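Local coordinates for protein probable AP endonuclease (African swine fever virus, PDB 6KI3) that probably cleaves DNA on the 5' side of apurinic or apyrimidinic sites in viral DNA repair, with three bound zinc ions, at residues V49-P54 and L106-E111; V89-R94 and G122-E127; H100-E105 and L117-G122; E131-I136 and I144-P149. One frame throughout, in Å; residues are numbered along the deposited sequence.

Interaction 1 of 4, residues V49-P54 and L106-E111; sequences VFIAGP and LLICKE. With nucleotides of chain C.
The delta-methyl of Ile-51 is the hub of this small contact. Ile-51 CD1 lies 3.8 Å from Ile-108 CG2 and 3.9 Å from Cys-109 SG. The two isoleucine side chains run past one another, pointing opposite ways, so the end of one lies alongside the branch of the other. The sulfur touches the same methyl as an apolar neighbour. The reach of Ile-51 follows from its torsions. With chi1 66°, CG1 is flanked by the backbone N and C, and the extended chain beyond it brings CD1 to the helix.

Residues 49-54 leave the end of strand 46-49. Residues 106-111 belong to helix 96-112. The contact thus joins a strand-end loop of the TIM barrel to a helix of its outer layer. Cys-109 also packs on Ala-82 of strand 79-83, the next strand of the barrel after 46-49. Val-49 pairs with that strand through backbone hydrogen bonds to Val-81 and His-83.

The rest of the loop meets the DNA. Phe-50 CE2 comes within 3.5 Å of C2' of the abasic-site analogue 3DR1 of chain C. Pro-54 CB lies 3.4 Å above one face of the Phe-50 ring, displaced toward its rim. The proline follows a cis peptide bond, and Pro-54 CG touches O4' of DC2 of chain C at 3.3 Å. Gly-53 O approaches O4' of DG3 of chain C at 3.5 Å. The Phe-50 ring also meets the rings of Phe-10 and the zinc ligand His-83.

Interaction 2 of 4, residues V89-R94 and G122-E127; sequences VPWSRR and GAVEPE. With nucleotides of chain D.
Trp-91 lays its indole against the backbone of Gly-122 and the side chain of Val-124. The six-membered part of the ring makes the nearest approach, with Trp-91 CZ2 3.2 Å from Gly-122 N. This approach is oblique to the ring. Gly-122 CA lies 3.8 Å from Trp-91 NE1. Val-124 CG2 comes over one face and lies 4.0 Å from Trp-91 CD1.

With chi1 42° the indole folds back over its own turn. There Val-89 CG1 stands 3.3 Å above the ring plane and Pro-90 CD 3.5 Å, both toward the rim. Residues 89-92 form a type I beta turn. Val-89 O accepts from Ser-92 N at 3.2 Å and from Ser-92 OG at 2.9 Å, so two bonds grip one carbonyl. The same turn reaches the DNA, where Val-89 CG2 lies 3.6 Å from O3' of DG10 of chain D.

Across the contact, Ala-123 is the centre of an inverse gamma turn, and Glu-125 takes the N-cap position of helix 126-134. Trp-91 and Val-124 both touch Ile-129 on that helix. Pro-90 packs on Thr-99 and Ile-102 of helix 96-112. Trp-91 bridges the loop after strand 79-83 and the loop after strand 116-120, both at the C-terminal ends of TIM-barrel strands.

Interaction 3 of 4, residues H100-E105 and L117-G122; sequences HFIQQE and LVLHLG. With ZN (zinc ion), chain K.
Ile-102 turns CG1 away from its carbonyl carbon (chi1 -60°) and stays extended beyond, while Leu-119 sets CG in the same way. Their ends meet tip to tip, with Ile-102 CD1 3.9 Å from Leu-119 CD1. Leu-117 instead has CG opposite its backbone N (chi1 -173°), and its CD2 methyl serves two partners. Ile-102 CG2 and Glu-105 CB each lie 4.0 Å from Leu-117 CD2. The Glu-105 side chain lies roughly perpendicular to that of Leu-117.

Helix 96-112 covers strand 116-120 here as part of a beta-alpha-beta crossover from strand 79-83, the repeating step of the TIM barrel. The short segments run nearly antiparallel, at 155°, with their axes 10.6 Å apart.

The carboxylate of Glu-105 is buried. Its OE2 has no polar partner in the model, and its OE1 lies close to the like-charged Asp-88. This crowding might favour a protonated form. Leu-119 faces the helix, whereas the next residue, His-120, turns to the metal site. His-120 NE2 binds a zinc ion at 2.1 Å, and His-83 and Glu-147 bind the same ion.

Interaction 4 of 4, residues E131-I136 and I144-P149; sequences EGLKKI and IYLETP. With ZN (zinc ion), chain K; ZN (zinc ion), chain J; nucleotides of chain C.
Two pairs of methyl groups make the packed part of this contact. Leu-133 CD1 meets Leu-146 CD1 at 3.8 Å, and Ile-136 CG2 meets Ile-144 CD1 at 4.1 Å. Both pairs approach tip to tip. Ile-136 uses its branch methyl, which stands opposite its backbone N, whereas Ile-144 offers the end of its longer arm. The four side chains are buried. Ile-136 also packs on Ile-102 and Leu-106 of helix 96-112, and Leu-146 rests on Ile-179 of strand 179-184.

The solvent side is looser. Glu-131 on the helix and Lys-135 just beyond it are exposed, and their salt bridge is long, with Lys-135 NZ 4.0 Å from Glu-131 OE2. Ile-136 N bonds to Leu-133 O at 3.1 Å, linking the two residues that touch the strand.

Glu-147, next to Leu-146, points to the barrel centre instead. Its CG lies opposite the backbone N (chi1 -177°), and the chain is extended to the carboxylate. The two oxygens bridge two metals. Glu-147 OE2 binds one zinc ion (chain K) at 2.1 Å, and OE1 binds the other (chain J). The 5'-phosphate of 3DR1 of chain C spans the same pair, its OP1 binding the chain K zinc ion at 2.0 Å and its OP2 the chain J ion. His-83 and His-120 share the first ion with Glu-147, and Asp-184, His-223 and Glu-276 share the second. A bridging glutamate at a strand end, inside a TIM barrel, is characteristic of the trinuclear zinc site of endonuclease IV-type enzymes.

All four interactions lie in one arc of the TIM barrel. Interactions 3 and 4 are closest, with centres 7 Å apart. They reach neighbouring parallel strands, 116-120 and 143-147, and supply His-120 and Glu-147 to one zinc ion. Interactions 1 and 3 share helix 96-112, with centres 9 Å apart. Interactions 2 and 4 share helix 126-134 at the same spacing. Interactions 2 and 3 share Gly-122. Interactions 1 and 2 do not touch, and their centres are 21 Å apart. Along the chain, interaction 4 follows the other three. The helix-on-strand packing thus backs the metal site, while the loops of interactions 1 and 2 meet different DNA strands.

Interaction 1 of 4, residues V49-P54 and L106-E111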
# COMPACT_ATOMS: atom_id res chain seq x y z
N VAL A 49 6.15 -0.94 6.19
CA VAL A 49 7.45 -1.57 6.40
C VAL A 49 7.41 -3.00 5.89
O VAL A 49 6.35 -3.60 5.72
CB VAL A 49 7.87 -1.55 7.89
CG1 VAL A 49 8.17 -0.14 8.36
CG2 VAL A 49 6.79 -2.19 8.75
N PHE A 50 8.60 -3.54 5.64
CA PHE A 50 8.80 -4.97 5.43
C PHE A 50 9.24 -5.60 6.74
O PHE A 50 10.30 -5.23 7.28
CB PHE A 50 9.85 -5.24 4.35
CG PHE A 50 9.39 -4.93 2.95
CD1 PHE A 50 8.44 -5.72 2.32
CD2 PHE A 50 9.94 -3.88 2.25
CE1 PHE A 50 8.03 -5.45 1.03
CE2 PHE A 50 9.54 -3.60 0.96
CZ PHE A 50 8.58 -4.38 0.35
N ILE A 51 8.44 -6.53 7.27
CA ILE A 51 8.90 -7.33 8.40
C ILE A 51 9.58 -8.61 7.93
O ILE A 51 10.18 -9.32 8.76
CB ILE A 51 7.75 -7.69 9.36
CG1 ILE A 51 6.74 -8.61 8.68
CG2 ILE A 51 7.07 -6.42 9.86
CD1 ILE A 51 5.57 -8.99 9.56
N ALA A 52 9.53 -8.92 6.64
CA ALA A 52 10.18 -10.09 6.08
C ALA A 52 10.55 -9.81 4.64
O ALA A 52 9.95 -8.95 3.98
CB ALA A 52 9.28 -11.33 6.17
N GLY A 53 11.55 -10.53 4.15
CA GLY A 53 11.98 -10.42 2.77
C GLY A 53 12.67 -9.12 2.41
O GLY A 53 13.64 -8.73 3.07
N PRO A 54 12.18 -8.43 1.37
CA PRO A 54 11.02 -8.83 0.57
C PRO A 54 11.34 -9.83 -0.54
O PRO A 54 10.44 -10.27 -1.25
CB PRO A 54 10.55 -7.51 -0.03
CG PRO A 54 11.80 -6.73 -0.20
CD PRO A 54 12.69 -7.11 0.96
N LEU A 106 1.39 -12.91 9.30
CA LEU A 106 0.12 -12.48 9.87
C LEU A 106 0.12 -12.59 11.38
O LEU A 106 -0.39 -11.71 12.08
CB LEU A 106 -1.02 -13.30 9.26
CG LEU A 106 -1.27 -13.10 7.77
CD1 LEU A 106 -2.29 -14.11 7.26
CD2 LEU A 106 -1.73 -11.68 7.48
N LEU A 107 0.69 -13.68 11.92
CA LEU A 107 0.80 -13.81 13.37
C LEU A 107 1.72 -12.74 13.94
O LEU A 107 1.44 -12.16 15.00
CB LEU A 107 1.31 -15.20 13.73
N ILE A 108 2.83 -12.45 13.25
CA ILE A 108 3.76 -11.43 13.72
C ILE A 108 3.10 -10.05 13.70
O ILE A 108 3.33 -9.22 14.58
CB ILE A 108 5.05 -11.46 12.87
CG1 ILE A 108 5.84 -12.74 13.14
CG2 ILE A 108 5.92 -10.24 13.16
CD1 ILE A 108 6.99 -12.95 12.19
N CYS A 109 2.26 -9.80 12.69
CA CYS A 109 1.60 -8.50 12.59
C CYS A 109 0.73 -8.22 13.81
O CYS A 109 0.71 -7.10 14.33
CB CYS A 109 0.77 -8.43 11.31
SG CYS A 109 1.74 -8.29 9.79
N LYS A 110 -0.01 -9.24 14.28
CA LYS A 110 -0.85 -9.03 15.45
C LYS A 110 -0.03 -8.86 16.72
O LYS A 110 -0.45 -8.17 17.65
CB LYS A 110 -1.83 -10.20 15.61
CG LYS A 110 -2.91 -9.95 16.65
CD LYS A 110 -3.03 -11.10 17.64
CE LYS A 110 -3.72 -12.30 17.01
NZ LYS A 110 -3.73 -13.48 17.92
N GLU A 111 1.15 -9.49 16.78
CA GLU A 111 2.00 -9.36 17.96
C GLU A 111 2.49 -7.93 18.14
O GLU A 111 2.64 -7.45 19.27
CB GLU A 111 3.18 -10.32 17.87
CG GLU A 111 2.93 -11.68 18.50
P DC C 2 11.43 -2.01 -3.35
OP1 DC C 2 12.48 -1.18 -3.99
OP2 DC C 2 10.62 -2.94 -4.17
O5' DC C 2 12.09 -2.86 -2.17
C5' DC C 2 12.98 -2.23 -1.26
C4' DC C 2 13.26 -3.15 -0.08
O4' DC C 2 13.97 -4.33 -0.54
C3' DC C 2 14.12 -2.54 1.02
O3' DC C 2 13.72 -3.08 2.27
C2' DC C 2 15.52 -3.00 0.62
C1' DC C 2 15.26 -4.38 0.04
N1 DC C 2 16.22 -4.77 -1.03
C2 DC C 2 16.64 -6.10 -1.13
O2 DC C 2 16.20 -6.93 -0.33
N3 DC C 2 17.52 -6.44 -2.11
C4 DC C 2 17.97 -5.52 -2.95
N4 DC C 2 18.83 -5.90 -3.90
C5 DC C 2 17.55 -4.15 -2.87
C6 DC C 2 16.69 -3.83 -1.90
O5' 3DR C 1 6.12 -1.19 -4.53
P 3DR C 1 5.06 -1.98 -5.45
OP1 3DR C 1 4.79 -3.25 -4.67
OP2 3DR C 1 3.89 -1.03 -5.53
OP3 3DR C 1 5.79 -2.21 -6.75
C2' 3DR C 1 8.69 -0.76 -0.97
C5' 3DR C 1 7.19 -1.87 -3.87
C4' 3DR C 1 8.15 -0.82 -3.32
O4' 3DR C 1 7.40 0.22 -2.70
C1' 3DR C 1 7.84 0.44 -1.36
C3' 3DR C 1 9.10 -1.40 -2.29
O3' 3DR C 1 10.43 -1.00 -2.60
P DG C 3 14.32 -2.51 3.65
OP1 DG C 3 13.17 -2.24 4.54
OP2 DG C 3 15.28 -1.43 3.35
O5' DG C 3 15.11 -3.76 4.23
C5' DG C 3 14.49 -5.03 4.26
C4' DG C 3 15.49 -6.11 4.61
O4' DG C 3 16.25 -6.49 3.43
C3' DG C 3 16.52 -5.73 5.67
O3' DG C 3 16.73 -6.83 6.53
C2' DG C 3 17.76 -5.41 4.84
C1' DG C 3 17.63 -6.42 3.72
N9 DG C 3 18.34 -6.03 2.50
C8 DG C 3 18.46 -4.77 1.98
N7 DG C 3 19.14 -4.72 0.87
C5 DG C 3 19.50 -6.05 0.64
C6 DG C 3 20.26 -6.62 -0.41
O6 DG C 3 20.77 -6.05 -1.38
N1 DG C 3 20.39 -8.00 -0.26
C2 DG C 3 19.86 -8.73 0.77
N2 DG C 3 20.09 -10.05 0.75
N3 DG C 3 19.15 -8.21 1.77
C4 DG C 3 19.01 -6.86 1.64

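Interaction 2 of 4, residues V89-R94 and G122-E127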
# COMPACT_ATOMS: atom_id res chain seq x y z
N VAL A 89 3.01 -15.73 -2.80
CA VAL A 89 2.04 -16.04 -3.85
C VAL A 89 1.25 -17.28 -3.41
O VAL A 89 1.68 -18.41 -3.68
CB VAL A 89 2.72 -16.27 -5.20
CG1 VAL A 89 1.70 -16.28 -6.33
CG2 VAL A 89 3.78 -15.20 -5.44
N PRO A 90 0.11 -17.11 -2.73
CA PRO A 90 -0.59 -18.28 -2.17
C PRO A 90 -1.20 -19.19 -3.21
O PRO A 90 -1.56 -20.33 -2.87
CB PRO A 90 -1.67 -17.65 -1.28
CG PRO A 90 -1.32 -16.19 -1.17
CD PRO A 90 -0.57 -15.85 -2.42
N TRP A 91 -1.35 -18.74 -4.45
CA TRP A 91 -1.95 -19.53 -5.51
C TRP A 91 -0.92 -20.16 -6.44
O TRP A 91 -1.30 -20.69 -7.49
CB TRP A 91 -2.93 -18.67 -6.32
CG TRP A 91 -2.41 -17.30 -6.60
CD1 TRP A 91 -1.62 -16.91 -7.64
CD2 TRP A 91 -2.65 -16.12 -5.81
NE1 TRP A 91 -1.36 -15.57 -7.56
CE2 TRP A 91 -1.98 -15.06 -6.44
CE3 TRP A 91 -3.37 -15.86 -4.65
CZ2 TRP A 91 -2.00 -13.76 -5.95
CZ3 TRP A 91 -3.40 -14.57 -4.15
CH2 TRP A 91 -2.71 -13.53 -4.80
N SER A 92 0.36 -20.11 -6.08
CA SER A 92 1.37 -20.77 -6.89
C SER A 92 1.24 -22.29 -6.78
O SER A 92 0.54 -22.82 -5.91
CB SER A 92 2.77 -20.31 -6.47
OG SER A 92 3.00 -20.55 -5.09
N ARG A 93 1.92 -22.99 -7.69
CA ARG A 93 1.86 -24.45 -7.73
C ARG A 93 2.38 -25.04 -6.43
O ARG A 93 1.60 -25.55 -5.62
CB ARG A 93 2.67 -24.98 -8.92
N ARG A 94 3.69 -24.98 -6.22
CA ARG A 94 4.30 -25.42 -4.96
C ARG A 94 4.20 -24.26 -3.98
O ARG A 94 5.12 -23.46 -3.83
CB ARG A 94 5.74 -25.85 -5.18
N GLY A 122 -2.15 -11.79 -8.49
CA GLY A 122 -1.55 -12.37 -9.67
C GLY A 122 -2.38 -12.10 -10.91
O GLY A 122 -3.53 -11.69 -10.85
N ALA A 123 -1.75 -12.35 -12.07
CA ALA A 123 -2.44 -12.21 -13.34
C ALA A 123 -3.20 -13.49 -13.66
O ALA A 123 -3.07 -14.03 -14.77
CB ALA A 123 -1.45 -11.86 -14.45
N VAL A 124 -3.98 -13.98 -12.70
CA VAL A 124 -4.69 -15.25 -12.85
C VAL A 124 -6.18 -15.02 -12.65
O VAL A 124 -6.62 -13.90 -12.37
CB VAL A 124 -4.15 -16.30 -11.86
CG1 VAL A 124 -2.68 -16.57 -12.12
CG2 VAL A 124 -4.36 -15.83 -10.42
N GLU A 125 -6.96 -16.09 -12.79
CA GLU A 125 -8.40 -15.99 -12.66
C GLU A 125 -8.79 -15.78 -11.19
O GLU A 125 -8.07 -16.21 -10.29
CB GLU A 125 -9.07 -17.25 -13.20
N PRO A 126 -9.93 -15.13 -10.94
CA PRO A 126 -10.36 -14.92 -9.55
C PRO A 126 -10.63 -16.21 -8.80
O PRO A 126 -10.52 -16.23 -7.57
CB PRO A 126 -11.63 -14.07 -9.69
CG PRO A 126 -11.55 -13.47 -11.06
CD PRO A 126 -10.85 -14.49 -11.90
N GLU A 127 -10.98 -17.28 -9.51
CA GLU A 127 -11.19 -18.57 -8.85
C GLU A 127 -9.90 -19.08 -8.22
O GLU A 127 -9.89 -19.51 -7.07
CB GLU A 127 -11.74 -19.59 -9.85
P DG D 10 10.24 -19.14 -6.21
OP1 DG D 10 9.39 -20.05 -7.02
OP2 DG D 10 11.52 -18.64 -6.76
O5' DG D 10 9.37 -17.88 -5.78
C5' DG D 10 8.08 -18.06 -5.21
C4' DG D 10 7.04 -17.24 -5.95
O4' DG D 10 7.41 -15.83 -5.89
C3' DG D 10 6.88 -17.56 -7.43
O3' DG D 10 5.53 -17.34 -7.81
C2' DG D 10 7.82 -16.57 -8.10
C1' DG D 10 7.71 -15.35 -7.19
N9 DG D 10 8.94 -14.57 -7.10
C8 DG D 10 10.21 -15.04 -6.84
N7 DG D 10 11.12 -14.11 -6.82
C5 DG D 10 10.41 -12.94 -7.08
C6 DG D 10 10.87 -11.61 -7.18
O6 DG D 10 12.02 -11.18 -7.05
N1 DG D 10 9.82 -10.73 -7.46
C2 DG D 10 8.51 -11.09 -7.63
N2 DG D 10 7.64 -10.10 -7.89
N3 DG D 10 8.07 -12.34 -7.53
C4 DG D 10 9.07 -13.21 -7.26

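Interaction 3 of 4, residues H100-E105 and L117-G122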
# COMPACT_ATOMS: atom_id res chain seq x y z
N HIS A 100 2.49 -21.11 4.33
CA HIS A 100 2.90 -21.19 5.73
C HIS A 100 3.71 -19.97 6.14
O HIS A 100 3.59 -19.49 7.27
CB HIS A 100 3.71 -22.47 5.97
CG HIS A 100 4.27 -22.56 7.35
ND1 HIS A 100 5.55 -22.15 7.67
CD2 HIS A 100 3.72 -23.01 8.51
CE1 HIS A 100 5.76 -22.35 8.95
NE2 HIS A 100 4.67 -22.87 9.49
N PHE A 101 4.54 -19.44 5.23
CA PHE A 101 5.32 -18.25 5.54
C PHE A 101 4.42 -17.03 5.74
O PHE A 101 4.67 -16.21 6.63
CB PHE A 101 6.34 -17.99 4.44
CG PHE A 101 7.32 -16.90 4.76
CD1 PHE A 101 8.43 -17.16 5.55
CD2 PHE A 101 7.13 -15.61 4.29
CE1 PHE A 101 9.33 -16.15 5.86
CE2 PHE A 101 8.02 -14.60 4.59
CZ PHE A 101 9.12 -14.88 5.38
N ILE A 102 3.38 -16.90 4.91
CA ILE A 102 2.40 -15.83 5.11
C ILE A 102 1.73 -15.97 6.46
O ILE A 102 1.40 -14.96 7.11
CB ILE A 102 1.38 -15.84 3.96
CG1 ILE A 102 2.08 -15.63 2.62
CG2 ILE A 102 0.31 -14.77 4.17
CD1 ILE A 102 1.15 -15.71 1.43
N GLN A 103 1.53 -17.20 6.93
CA GLN A 103 0.90 -17.41 8.23
C GLN A 103 1.76 -16.87 9.36
O GLN A 103 1.23 -16.37 10.36
CB GLN A 103 0.61 -18.90 8.44
CG GLN A 103 -0.44 -19.17 9.50
CD GLN A 103 -1.79 -18.57 9.15
OE1 GLN A 103 -2.17 -18.53 7.98
NE2 GLN A 103 -2.51 -18.10 10.16
N GLN A 104 3.08 -16.95 9.19
CA GLN A 104 4.01 -16.41 10.16
C GLN A 104 3.94 -14.89 10.23
O GLN A 104 3.90 -14.35 11.28
CB GLN A 104 5.43 -16.83 9.85
CG GLN A 104 5.59 -18.30 9.60
CD GLN A 104 7.00 -18.71 9.28
OE1 GLN A 104 7.24 -19.48 8.37
NE2 GLN A 104 7.95 -18.20 10.05
N GLU A 105 3.89 -14.25 9.09
CA GLU A 105 3.81 -12.79 9.01
C GLU A 105 2.52 -12.27 9.63
O GLU A 105 2.54 -11.31 10.41
CB GLU A 105 3.93 -12.34 7.55
CG GLU A 105 5.33 -12.45 6.97
CD GLU A 105 5.35 -12.16 5.48
OE1 GLU A 105 4.86 -13.01 4.71
OE2 GLU A 105 5.86 -11.09 5.08
N LEU A 117 -1.47 -6.79 6.10
CA LEU A 117 -0.40 -7.32 5.27
C LEU A 117 -0.80 -7.22 3.80
O LEU A 117 -1.87 -7.71 3.41
CB LEU A 117 -0.09 -8.78 5.62
CG LEU A 117 1.13 -9.41 4.94
CD1 LEU A 117 2.42 -8.82 5.49
CD2 LEU A 117 1.11 -10.92 5.08
N VAL A 118 0.04 -6.58 3.00
CA VAL A 118 -0.23 -6.37 1.59
C VAL A 118 0.32 -7.54 0.79
O VAL A 118 1.51 -7.87 0.90
CB VAL A 118 0.37 -5.04 1.09
CG1 VAL A 118 0.07 -4.84 -0.39
CG2 VAL A 118 -0.17 -3.88 1.91
N LEU A 119 -0.53 -8.17 -0.01
CA LEU A 119 -0.13 -9.21 -0.94
C LEU A 119 -0.47 -8.77 -2.36
O LEU A 119 -1.46 -8.08 -2.59
CB LEU A 119 -0.81 -10.55 -0.63
CG LEU A 119 -0.52 -11.18 0.74
CD1 LEU A 119 -1.07 -12.59 0.82
CD2 LEU A 119 0.98 -11.16 1.02
N HIS A 120 0.37 -9.18 -3.31
CA HIS A 120 0.20 -8.79 -4.70
C HIS A 120 -0.72 -9.76 -5.42
O HIS A 120 -0.49 -10.98 -5.39
CB HIS A 120 1.56 -8.73 -5.41
CG HIS A 120 2.36 -7.52 -5.06
ND1 HIS A 120 3.60 -7.26 -5.61
CD2 HIS A 120 2.11 -6.49 -4.21
CE1 HIS A 120 4.07 -6.13 -5.11
NE2 HIS A 120 3.18 -5.64 -4.26
N LEU A 121 -1.75 -9.22 -6.06
CA LEU A 121 -2.62 -10.04 -6.89
C LEU A 121 -1.85 -10.56 -8.10
O LEU A 121 -1.01 -9.86 -8.66
CB LEU A 121 -3.83 -9.23 -7.35
CG LEU A 121 -4.90 -8.92 -6.30
CD1 LEU A 121 -5.93 -7.96 -6.86
CD2 LEU A 121 -5.57 -10.21 -5.83
N GLY A 122 -2.15 -11.79 -8.49
CA GLY A 122 -1.55 -12.37 -9.67
C GLY A 122 -2.38 -12.10 -10.91
O GLY A 122 -3.53 -11.69 -10.85
ZN ZN K . 3.23 -3.66 -3.46

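Interaction 4 of 4, residues E131-I136 and I144-P149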
# COMPACT_ATOMS: atom_id res chain seq x y z
N GLU A 131 -8.95 -19.47 -4.21
CA GLU A 131 -8.47 -20.78 -3.78
C GLU A 131 -7.23 -20.66 -2.90
O GLU A 131 -7.19 -21.19 -1.78
CB GLU A 131 -8.17 -21.66 -5.00
CG GLU A 131 -7.49 -22.97 -4.65
CD GLU A 131 -7.20 -23.82 -5.88
OE1 GLU A 131 -8.16 -24.31 -6.51
OE2 GLU A 131 -6.02 -23.99 -6.23
N GLY A 132 -6.21 -19.95 -3.38
CA GLY A 132 -5.03 -19.73 -2.57
C GLY A 132 -5.31 -18.96 -1.30
O GLY A 132 -4.66 -19.18 -0.28
N LEU A 133 -6.28 -18.04 -1.35
CA LEU A 133 -6.64 -17.28 -0.15
C LEU A 133 -7.28 -18.18 0.90
O LEU A 133 -7.03 -18.01 2.10
CB LEU A 133 -7.59 -16.14 -0.52
CG LEU A 133 -6.97 -14.90 -1.15
CD1 LEU A 133 -8.03 -13.84 -1.40
CD2 LEU A 133 -5.85 -14.36 -0.27
N LYS A 134 -8.09 -19.15 0.47
CA LYS A 134 -8.74 -20.05 1.42
C LYS A 134 -7.74 -20.89 2.20
O LYS A 134 -8.07 -21.36 3.29
CB LYS A 134 -9.73 -20.96 0.69
N LYS A 135 -6.53 -21.08 1.67
CA LYS A 135 -5.50 -21.83 2.36
C LYS A 135 -4.92 -21.09 3.56
O LYS A 135 -3.97 -21.60 4.17
CB LYS A 135 -4.36 -22.18 1.40
CG LYS A 135 -4.78 -22.82 0.09
CD LYS A 135 -3.55 -23.19 -0.74
CE LYS A 135 -3.89 -23.34 -2.21
NZ LYS A 135 -4.91 -24.40 -2.45
N ILE A 136 -5.46 -19.93 3.91
CA ILE A 136 -4.89 -19.08 4.95
C ILE A 136 -5.90 -18.95 6.08
O ILE A 136 -7.04 -18.51 5.86
CB ILE A 136 -4.51 -17.69 4.40
CG1 ILE A 136 -3.43 -17.82 3.33
CG2 ILE A 136 -4.04 -16.79 5.53
CD1 ILE A 136 -3.02 -16.50 2.71
N ILE A 144 -5.72 -8.78 5.26
CA ILE A 144 -4.93 -9.02 4.06
C ILE A 144 -5.41 -8.05 2.99
O ILE A 144 -6.55 -8.13 2.53
CB ILE A 144 -5.06 -10.48 3.59
CG1 ILE A 144 -4.55 -11.44 4.66
CG2 ILE A 144 -4.29 -10.68 2.29
CD1 ILE A 144 -4.55 -12.89 4.23
N TYR A 145 -4.55 -7.11 2.60
CA TYR A 145 -4.87 -6.12 1.58
C TYR A 145 -4.35 -6.62 0.23
O TYR A 145 -3.14 -6.73 0.03
CB TYR A 145 -4.26 -4.76 1.92
CG TYR A 145 -4.96 -4.04 3.04
CD1 TYR A 145 -6.11 -3.30 2.80
CD2 TYR A 145 -4.48 -4.09 4.34
CE1 TYR A 145 -6.76 -2.63 3.82
CE2 TYR A 145 -5.12 -3.42 5.37
CZ TYR A 145 -6.26 -2.69 5.11
OH TYR A 145 -6.90 -2.03 6.12
N LEU A 146 -5.27 -6.93 -0.68
CA LEU A 146 -4.90 -7.36 -2.02
C LEU A 146 -4.62 -6.14 -2.88
O LEU A 146 -5.49 -5.29 -3.07
CB LEU A 146 -6.01 -8.21 -2.63
CG LEU A 146 -6.39 -9.47 -1.84
CD1 LEU A 146 -7.44 -10.28 -2.58
CD2 LEU A 146 -5.16 -10.31 -1.54
N GLU A 147 -3.39 -6.05 -3.40
CA GLU A 147 -2.95 -4.87 -4.14
C GLU A 147 -3.24 -5.02 -5.63
O GLU A 147 -3.08 -6.11 -6.20
CB GLU A 147 -1.46 -4.62 -3.91
CG GLU A 147 -0.94 -3.37 -4.59
CD GLU A 147 0.51 -3.07 -4.26
OE1 GLU A 147 1.07 -2.12 -4.84
OE2 GLU A 147 1.09 -3.80 -3.42
N THR A 148 -3.66 -3.93 -6.24
CA THR A 148 -3.85 -3.88 -7.69
C THR A 148 -2.51 -4.11 -8.38
O THR A 148 -1.56 -3.34 -8.16
CB THR A 148 -4.44 -2.54 -8.11
OG1 THR A 148 -3.59 -1.48 -7.66
CG2 THR A 148 -5.83 -2.35 -7.52
N PRO A 149 -2.37 -5.15 -9.20
CA PRO A 149 -1.08 -5.42 -9.84
C PRO A 149 -0.89 -4.64 -11.14
O PRO A 149 -1.70 -3.77 -11.47
CB PRO A 149 -1.13 -6.92 -10.11
CG PRO A 149 -2.58 -7.18 -10.36
CD PRO A 149 -3.35 -6.22 -9.47
ZN ZN K . 3.23 -3.66 -3.46
ZN ZN J . 2.41 -0.63 -4.06
O5' 3DR C 1 6.12 -1.19 -4.53
P 3DR C 1 5.06 -1.98 -5.45
OP1 3DR C 1 4.79 -3.25 -4.67
OP2 3DR C 1 3.89 -1.03 -5.53
OP3 3DR C 1 5.79 -2.21 -6.75
C2' 3DR C 1 8.69 -0.76 -0.97
C5' 3DR C 1 7.19 -1.87 -3.87
C4' 3DR C 1 8.15 -0.82 -3.32
O4' 3DR C 1 7.40 0.22 -2.70
C1' 3DR C 1 7.84 0.44 -1.36
C3' 3DR C 1 9.10 -1.40 -2.29
O3' 3DR C 1 10.43 -1.00 -2.60